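Local coordinates for glycine betaine, L-proline ABC transporter, glycine/betaine/L-proline-binding protein (ProX) (Borrelia burgdorferi, PDB 3TMG), which probably serves as the substrate-binding protein of an ABC-type glycine betaine/L-proline uptake system and binds trimethyl glycine (glycine betaine), at residues Q58-G63 against H210-L215. Numbering follows the deposited sequence.
Sequences QYLASG and HTLVRL
Leu212 points its CB toward the helix, and Leu60 meets it there: CD2 of Leu60 lies 3.5 Å from CB of Leu212 and 3.6 Å from its CD1. The two side chains cross at about a right angle, and this one methyl of Leu60 touches both the base and one tip of Leu212. CG of Leu60 is anti to the backbone N (chi1 178°), beside the carbonyl carbon, and its two methyls diverge from there onto the strand. At Val213, whose side chain turns from the helix, the contact passes to the main chain. The second branch of Leu60 rests on the peptide that joins Val213 to Arg214, with CD1 3.6 Å from Val213 C. The fork thus reaches atoms of three consecutive residues, 212 to 214, one prong on a side chain and the other on the backbone.

Arg214 comes next, beside the end of the helix. Gly63 takes a positive phi of 74° there in a Schellman motif, and CD of Arg214 lies 3.8 Å from Gly63 O, while CB lies 3.8 Å from Leu60 O. It is the aliphatic part of the arginine that comes closest to Gly63; from CG to NE the chain runs extended, and its guanidinium forms salt bridges with Asp66 and Asp220. At Leu215 a water completes the junction: it lies 2.7 Å from Leu60 O, to which it can donate, and accepts from Leu215 N (3.1 Å).

The example illustrates a helix C-terminus seated on a sheet. Strand 207-214 pairs antiparallel with strands 67-73 and 88-105, and Leu60 of helix 53-61 also touches Thr68 and Phe88 on those neighbours, while the Val213 side chain touches Tyr225 and Phe228 of helix 222-230.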
loop_
_atom_site.group_PDB
_atom_site.type_symbol
_atom_site.label_atom_id
_atom_site.label_comp_id
_atom_site.label_asym_id
_atom_site.label_seq_id
_atom_site.Cartn_x
_atom_site.Cartn_y
_atom_site.Cartn_z
ATOM N N GLN A 58 5.584 -14.172 -4.932
ATOM C CA GLN A 58 5.787 -15.595 -5.317
ATOM C C GLN A 58 4.680 -16.118 -6.244
ATOM O O GLN A 58 4.930 -16.758 -7.297
ATOM C CB GLN A 58 5.794 -16.476 -4.062
ATOM C CG GLN A 58 7.038 -16.385 -3.201
ATOM C CD GLN A 58 7.360 -17.704 -2.506
ATOM O OE1 GLN A 58 6.478 -18.548 -2.270
ATOM N NE2 GLN A 58 8.648 -17.909 -2.210
ATOM N N TYR A 59 3.441 -15.876 -5.838
ATOM C CA TYR A 59 2.268 -16.393 -6.544
ATOM C C TYR A 59 2.042 -15.775 -7.901
ATOM O O TYR A 59 1.612 -16.448 -8.831
ATOM C CB TYR A 59 1.035 -16.173 -5.705
ATOM C CG TYR A 59 0.819 -17.270 -4.739
ATOM C CD1 TYR A 59 1.787 -18.258 -4.551
ATOM C CD2 TYR A 59 -0.351 -17.333 -4.004
ATOM C CE1 TYR A 59 1.579 -19.290 -3.669
ATOM C CE2 TYR A 59 -0.563 -18.373 -3.118
ATOM C CZ TYR A 59 0.401 -19.328 -2.957
ATOM O OH TYR A 59 0.168 -20.325 -2.075
ATOM N N LEU A 60 2.350 -14.496 -7.982
ATOM C CA LEU A 60 2.353 -13.770 -9.219
ATOM C C LEU A 60 3.334 -14.434 -10.185
ATOM O O LEU A 60 2.974 -14.702 -11.343
ATOM C CB LEU A 60 2.738 -12.323 -8.949
ATOM C CG LEU A 60 2.843 -11.398 -10.176
ATOM C CD1 LEU A 60 1.484 -11.210 -10.834
ATOM C CD2 LEU A 60 3.472 -10.062 -9.770
ATOM N N ALA A 61 4.546 -14.721 -9.702
ATOM C CA ALA A 61 5.627 -15.294 -10.530
ATOM C C ALA A 61 5.354 -16.722 -10.985
ATOM O O ALA A 61 5.794 -17.136 -12.033
ATOM C CB ALA A 61 6.964 -15.209 -9.803
ATOM N N SER A 62 4.596 -17.476 -10.203
ATOM C CA SER A 62 4.222 -18.820 -10.632
ATOM C C SER A 62 2.864 -18.828 -11.323
ATOM O O SER A 62 2.410 -19.876 -11.717
ATOM C CB SER A 62 4.219 -19.801 -9.467
ATOM O OG SER A 62 3.442 -19.287 -8.408
ATOM N N GLY A 63 2.212 -17.670 -11.430
ATOM C CA GLY A 63 0.890 -17.567 -12.095
ATOM C C GLY A 63 -0.303 -18.115 -11.313
ATOM O O GLY A 63 -1.347 -18.422 -11.904
ATOM N N HIS A 210 2.432 0.107 -8.607
ATOM C CA HIS A 210 2.266 -0.472 -9.931
ATOM C C HIS A 210 1.360 -1.654 -9.950
ATOM O O HIS A 210 1.052 -2.233 -8.901
ATOM C CB HIS A 210 3.638 -0.863 -10.540
ATOM C CG HIS A 210 4.422 0.322 -11.073
ATOM N ND1 HIS A 210 5.151 0.264 -12.230
ATOM C CD2 HIS A 210 4.622 1.577 -10.552
ATOM C CE1 HIS A 210 5.754 1.442 -12.447
ATOM N NE2 HIS A 210 5.416 2.269 -11.443
ATOM N N THR A 211 0.898 -1.977 -11.158
ATOM C CA THR A 211 0.031 -3.115 -11.384
ATOM C C THR A 211 0.914 -4.148 -12.104
ATOM O O THR A 211 1.535 -3.845 -13.129
ATOM C CB THR A 211 -1.158 -2.727 -12.302
ATOM O OG1 THR A 211 -2.011 -1.797 -11.604
ATOM C CG2 THR A 211 -1.990 -3.988 -12.657
ATOM N N LEU A 212 1.019 -5.339 -11.528
ATOM C CA LEU A 212 1.760 -6.416 -12.171
ATOM C C LEU A 212 0.809 -7.550 -12.493
ATOM O O LEU A 212 -0.104 -7.842 -11.707
ATOM C CB LEU A 212 2.877 -6.943 -11.274
ATOM C CG LEU A 212 3.664 -5.916 -10.467
ATOM C CD1 LEU A 212 4.572 -6.605 -9.454
ATOM C CD2 LEU A 212 4.476 -4.949 -11.335
ATOM N N VAL A 213 1.035 -8.227 -13.626
ATOM C CA VAL A 213 0.188 -9.366 -14.002
ATOM C C VAL A 213 1.094 -10.550 -14.360
ATOM O O VAL A 213 2.274 -10.392 -14.648
ATOM C CB VAL A 213 -0.781 -9.041 -15.178
ATOM C CG1 VAL A 213 -1.752 -7.934 -14.819
ATOM C CG2 VAL A 213 -0.011 -8.681 -16.451
ATOM N N ARG A 214 0.538 -11.744 -14.297
ATOM C CA ARG A 214 1.307 -12.952 -14.614
ATOM C C ARG A 214 1.687 -12.975 -16.101
ATOM O O ARG A 214 0.979 -12.408 -16.911
ATOM C CB ARG A 214 0.525 -14.213 -14.242
ATOM C CG ARG A 214 -0.842 -14.364 -14.884
ATOM C CD ARG A 214 -1.442 -15.732 -14.583
ATOM N NE ARG A 214 -2.673 -15.968 -15.334
ATOM C CZ ARG A 214 -2.735 -16.452 -16.577
ATOM N NH1 ARG A 214 -1.625 -16.778 -17.235
ATOM N NH2 ARG A 214 -3.932 -16.641 -17.147
ATOM N N LEU A 215 2.780 -13.669 -16.427
ATOM C CA LEU A 215 3.238 -13.893 -17.803
ATOM C C LEU A 215 2.166 -14.202 -18.876
ATOM O O LEU A 215 2.207 -13.641 -19.970
ATOM C CB LEU A 215 4.335 -14.989 -17.837
ATOM C CG LEU A 215 5.690 -14.634 -17.203
ATOM C CD1 LEU A 215 6.734 -15.717 -17.424
ATOM C CD2 LEU A 215 6.207 -13.284 -17.690
HETATM O O HOH W 1 3.853 -15.093 -13.904
#